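Local atomic coordinates of uncharacterized protein lp_2219 (Lactobacillus plantarum, PDB entry 3HFQ), a protein that is of unknown function but folds as a seven-bladed beta-propeller of the lactonase family and may therefore act on a lactone. Residues Phe7-Tyr10 against Thr14-Gly17; Leu192-Asp197 against Gly221-Leu226. The protein carries 1 engineered substitution. All coordinates share one frame; numbering follows the deposited sequence.

How the contacts relate
Contact 1 and contact 2 belong to different blades of one seven-bladed propeller and lie on opposite sides of the chain's centre, each with its own centre about 16 Å from it. Their centres are 32 Å apart and their nearest atoms about 17 Å apart, so they do not touch. Contact 1 (7-10 with 14-17) is polar and short-range, closing the loop between strands 2-9 and 17-24; contact 2 (192-197 with 221-226) is apolar and spans the first and last strands of its blade. Contact 1 also has a ligand nearby: the side chain of Y10 is about 5 Å from a bound phosphate, probably from the crystallisation liquor, which need not mark a functional site.

Contact 1: residues Phe7-Tyr10 against Thr14-Gly17; sequences FGTY and TSQG
A serine hydroxyl of the loop meets a threonine hydroxyl at the end of strand 2-9: S15 OG donates to T9 OG1 at 2.6 Å, a short bond at the centre of a small polar network. S15 OG also accepts from the loop itself, because G17 N lies 3.2 Å from S15 OG with an N-H...O angle of 160°, the signature of an ST turn. The serine hydroxyl is thus gripped twice, once as donor and once as acceptor. Its position follows from chi1 of 173°, which swings OG opposite the backbone N and across to the threonine. On the other segment, T9 OG1 sits between its own N and carbonyl carbon (chi1 71°), and has two carbonyl oxygens within range of its single proton: G17 O is 2.9 Å and Y10 O 3.1 Å from T9 OG1. S15 CB lies 3.1 Å from Y10 O, while the methyl T9 CG2 lies 3.6 Å from G17 O. Replacing S15 by an alanine removes the hydroxyl, which would probably leave T9 OG1 without its donor, G17 N without this acceptor and the turn freer to shift. Outside the pair, E333 OE2 accepts from both T14 N and S15 N, and a backbone hydrogen bond also joins Y10 and E333. The hairpin loop joins strands 2-9 and 17-24 of the blade that also holds the C-terminal strand 334-339, the ring closure known from beta-propellers. S15 and T9 are buried, and the chemistry implies uncharged pinning of the loop: S15 OG gives to T9 OG1 and accepts from G17 N, while T9 OG1 has carbonyl oxygens within reach.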
loop_
_atom_site.group_PDB
_atom_site.type_symbol
_atom_site.label_atom_id
_atom_site.label_comp_id
_atom_site.label_asym_id
_atom_site.label_seq_id
_atom_site.Cartn_x
_atom_site.Cartn_y
_atom_site.Cartn_z
ATOM N N PHE A 7 -2.694 -12.533 1.713
ATOM C CA PHE A 7 -1.944 -12.168 0.518
ATOM C C PHE A 7 -2.852 -11.781 -0.645
ATOM O O PHE A 7 -3.712 -12.563 -1.055
ATOM C CB PHE A 7 -1.065 -13.339 0.068
ATOM C CG PHE A 7 -0.013 -13.736 1.065
ATOM C CD1 PHE A 7 1.079 -12.908 1.316
ATOM C CD2 PHE A 7 -0.097 -14.955 1.731
ATOM C CE1 PHE A 7 2.072 -13.291 2.216
ATOM C CE2 PHE A 7 0.891 -15.348 2.632
ATOM C CZ PHE A 7 1.977 -14.515 2.873
ATOM N N GLY A 8 -2.649 -10.576 -1.171
ATOM C CA GLY A 8 -3.418 -10.119 -2.316
ATOM C C GLY A 8 -2.620 -10.533 -3.540
ATOM O O GLY A 8 -1.401 -10.678 -3.457
ATOM N N THR A 9 -3.286 -10.728 -4.672
ATOM C CA THR A 9 -2.591 -11.163 -5.878
ATOM C C THR A 9 -3.267 -10.694 -7.152
ATOM O O THR A 9 -4.327 -10.075 -7.128
ATOM C CB THR A 9 -2.584 -12.698 -5.994
ATOM O OG1 THR A 9 -3.915 -13.142 -6.301
ATOM C CG2 THR A 9 -2.137 -13.351 -4.692
ATOM N N TYR A 10 -2.614 -11.015 -8.264
ATOM C CA TYR A 10 -3.134 -10.772 -9.600
ATOM C C TYR A 10 -3.572 -12.194 -9.917
ATOM O O TYR A 10 -3.050 -13.139 -9.321
ATOM C CB TYR A 10 -2.020 -10.383 -10.565
ATOM C CG TYR A 10 -1.842 -8.901 -10.759
ATOM C CD1 TYR A 10 -2.718 -8.173 -11.562
ATOM C CD2 TYR A 10 -0.797 -8.223 -10.137
ATOM C CE1 TYR A 10 -2.545 -6.803 -11.754
ATOM C CE2 TYR A 10 -0.617 -6.861 -10.318
ATOM C CZ TYR A 10 -1.496 -6.155 -11.124
ATOM O OH TYR A 10 -1.307 -4.806 -11.312
ATOM N N THR A 14 -1.685 -18.229 -12.440
ATOM C CA THR A 14 -2.049 -19.388 -11.633
ATOM C C THR A 14 -2.802 -19.102 -10.336
ATOM O O THR A 14 -3.392 -20.008 -9.751
ATOM C CB THR A 14 -0.802 -20.215 -11.279
ATOM O OG1 THR A 14 -1.183 -21.311 -10.441
ATOM C CG2 THR A 14 0.216 -19.360 -10.550
ATOM N N SER A 15 -2.782 -17.854 -9.882
ATOM C CA SER A 15 -3.470 -17.490 -8.643
ATOM C C SER A 15 -4.988 -17.629 -8.754
ATOM O O SER A 15 -5.567 -17.364 -9.805
ATOM C CB SER A 15 -3.129 -16.051 -8.254
ATOM O OG SER A 15 -3.917 -15.624 -7.156
ATOM N N GLN A 16 -5.627 -18.038 -7.661
ATOM C CA GLN A 16 -7.079 -18.187 -7.640
ATOM C C GLN A 16 -7.747 -17.121 -6.775
ATOM O O GLN A 16 -8.966 -17.142 -6.585
ATOM C CB GLN A 16 -7.471 -19.577 -7.131
ATOM C CG GLN A 16 -7.113 -20.703 -8.077
ATOM C CD GLN A 16 -7.533 -22.054 -7.542
ATOM O OE1 GLN A 16 -7.133 -22.454 -6.449
ATOM N NE2 GLN A 16 -8.347 -22.769 -8.311
ATOM N N GLY A 17 -6.952 -16.193 -6.248
ATOM C CA GLY A 17 -7.524 -15.138 -5.428
ATOM C C GLY A 17 -6.704 -14.710 -4.226
ATOM O O GLY A 17 -5.497 -14.476 -4.326
#

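Contact 2: residues Leu192-Asp197 against Gly221-Leu226; sequences LVFSPD and GAFTQL
The rings of F194 and F223 reach toward one another and meet rim to rim. With centroids 5.9 Å apart, the 27° between planes is far from T-shaped, and since neither ring lies over the other's face it is not an offset stack. The touching atoms are the far ends: F194 CZ is 3.6 Å from F223 CZ and 3.8 Å from F223 CE1, and it lies at the edge of the F223 ring, near its plane. Beside it, F194 CE2 comes within 3.9 Å of F223 CE1. These ring ends bridge a gap that the backbones leave wide, since the CA atoms of F194 and F223 are 11.6 Å apart. In F223, chi1 of -65° places CG opposite the carbonyl carbon and directs the ring across to the other segment. L192 adds a looser apolar touch, its CD2 standing 4.4 Å from F223 CZ and approaching that ring obliquely. The pair rests on the strands between: both phenylalanines touch A201 on strand 200-205, and Y216 on strand 210-217 meets F194 edge-to-face and F223 with planes at about 50°. Just past F194 the chain turns in an S-P-D sequence, where S195 OG donates to D197 OD1 at 2.7 Å and accepts from Y200 N, tying the turn to the start of the next strand. G221 and A222 form a G1 beta bulge ahead of F223. Strands 189-194 and 222-230 are the outermost two of a four-stranded antiparallel sheet, so the aromatic contact crosses the whole width of one blade, the repeating unit of a seven-bladed beta-propeller.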
loop_
_atom_site.group_PDB
_atom_site.type_symbol
_atom_site.label_atom_id
_atom_site.label_comp_id
_atom_site.label_asym_id
_atom_site.label_seq_id
_atom_site.Cartn_x
_atom_site.Cartn_y
_atom_site.Cartn_z
ATOM N N LEU A 192 2.481 6.858 0.511
ATOM C CA LEU A 192 3.103 7.635 1.578
ATOM C C LEU A 192 2.728 7.022 2.920
ATOM O O LEU A 192 1.849 6.160 2.997
ATOM C CB LEU A 192 2.664 9.109 1.524
ATOM C CG LEU A 192 1.220 9.558 1.777
ATOM C CD1 LEU A 192 0.842 9.396 3.250
ATOM C CD2 LEU A 192 1.100 11.026 1.385
ATOM N N VAL A 193 3.408 7.461 3.973
ATOM C CA VAL A 193 3.140 6.978 5.319
ATOM C C VAL A 193 3.475 8.115 6.283
ATOM O O VAL A 193 4.474 8.812 6.104
ATOM C CB VAL A 193 3.991 5.717 5.653
ATOM C CG1 VAL A 193 5.484 6.055 5.631
ATOM C CG2 VAL A 193 3.580 5.157 7.002
ATOM N N PHE A 194 2.623 8.316 7.285
ATOM C CA PHE A 194 2.828 9.376 8.266
ATOM C C PHE A 194 3.585 8.895 9.495
ATOM O O PHE A 194 3.527 7.718 9.855
ATOM C CB PHE A 194 1.483 9.953 8.737
ATOM C CG PHE A 194 0.888 10.967 7.804
ATOM C CD1 PHE A 194 0.025 10.580 6.787
ATOM C CD2 PHE A 194 1.186 12.317 7.952
ATOM C CE1 PHE A 194 -0.538 11.527 5.931
ATOM C CE2 PHE A 194 0.626 13.272 7.099
ATOM C CZ PHE A 194 -0.233 12.878 6.092
ATOM N N SER A 195 4.280 9.826 10.138
ATOM C CA SER A 195 5.032 9.538 11.352
ATOM C C SER A 195 4.029 9.390 12.495
ATOM O O SER A 195 2.907 9.885 12.410
ATOM C CB SER A 195 5.994 10.687 11.663
ATOM O OG SER A 195 5.279 11.890 11.914
ATOM N N PRO A 196 4.428 8.717 13.584
ATOM C CA PRO A 196 3.559 8.504 14.747
ATOM C C PRO A 196 2.965 9.783 15.345
ATOM O O PRO A 196 1.823 9.776 15.805
ATOM C CB PRO A 196 4.473 7.776 15.733
ATOM C CG PRO A 196 5.412 7.031 14.837
ATOM C CD PRO A 196 5.734 8.066 13.783
ATOM N N ASP A 197 3.728 10.876 15.347
ATOM C CA ASP A 197 3.214 12.128 15.904
ATOM C C ASP A 197 2.437 12.944 14.875
ATOM O O ASP A 197 1.957 14.039 15.173
ATOM C CB ASP A 197 4.346 12.978 16.506
ATOM C CG ASP A 197 5.388 13.399 15.484
ATOM O OD1 ASP A 197 5.202 13.146 14.274
ATOM O OD2 ASP A 197 6.402 13.998 15.901
ATOM N N GLY A 221 -3.761 21.563 6.724
ATOM C CA GLY A 221 -4.065 20.360 5.972
ATOM C C GLY A 221 -3.191 20.326 4.730
ATOM O O GLY A 221 -3.592 19.809 3.691
ATOM N N ALA A 222 -1.986 20.884 4.843
ATOM C CA ALA A 222 -1.058 20.937 3.719
ATOM C C ALA A 222 0.353 20.458 4.057
ATOM O O ALA A 222 0.710 20.297 5.226
ATOM C CB ALA A 222 -1.002 22.352 3.157
ATOM N N PHE A 223 1.149 20.259 3.010
ATOM C CA PHE A 223 2.520 19.775 3.127
ATOM C C PHE A 223 3.564 20.792 2.681
ATOM O O PHE A 223 3.265 21.759 1.973
ATOM C CB PHE A 223 2.726 18.542 2.238
ATOM C CG PHE A 223 1.925 17.339 2.632
ATOM C CD1 PHE A 223 2.332 16.530 3.687
ATOM C CD2 PHE A 223 0.801 16.969 1.898
ATOM C CE1 PHE A 223 1.638 15.366 3.999
ATOM C CE2 PHE A 223 0.099 15.806 2.204
ATOM C CZ PHE A 223 0.522 15.003 3.255
ATOM N N THR A 224 4.801 20.524 3.089
ATOM C CA THR A 224 5.968 21.312 2.718
ATOM C C THR A 224 7.050 20.260 2.474
ATOM O O THR A 224 7.332 19.447 3.355
ATOM C CB THR A 224 6.439 22.254 3.850
ATOM O OG1 THR A 224 5.443 23.258 4.086
ATOM C CG2 THR A 224 7.748 22.941 3.458
ATOM N N GLN A 225 7.632 20.251 1.278
ATOM C CA GLN A 225 8.677 19.275 0.971
ATOM C C GLN A 225 9.951 19.645 1.726
ATOM O O GLN A 225 10.396 20.790 1.665
ATOM C CB GLN A 225 8.960 19.246 -0.532
ATOM C CG GLN A 225 9.999 18.204 -0.930
ATOM C CD GLN A 225 10.302 18.218 -2.410
ATOM O OE1 GLN A 225 9.419 17.992 -3.236
ATOM N NE2 GLN A 225 11.557 18.488 -2.755
ATOM N N LEU A 226 10.534 18.678 2.431
ATOM C CA LEU A 226 11.750 18.921 3.208
ATOM C C LEU A 226 13.052 18.502 2.530
ATOM O O LEU A 226 14.032 19.250 2.532
ATOM C CB LEU A 226 11.646 18.214 4.561
ATOM C CG LEU A 226 11.002 18.955 5.734
ATOM C CD1 LEU A 226 10.069 20.061 5.254
ATOM C CD2 LEU A 226 10.276 17.940 6.596
#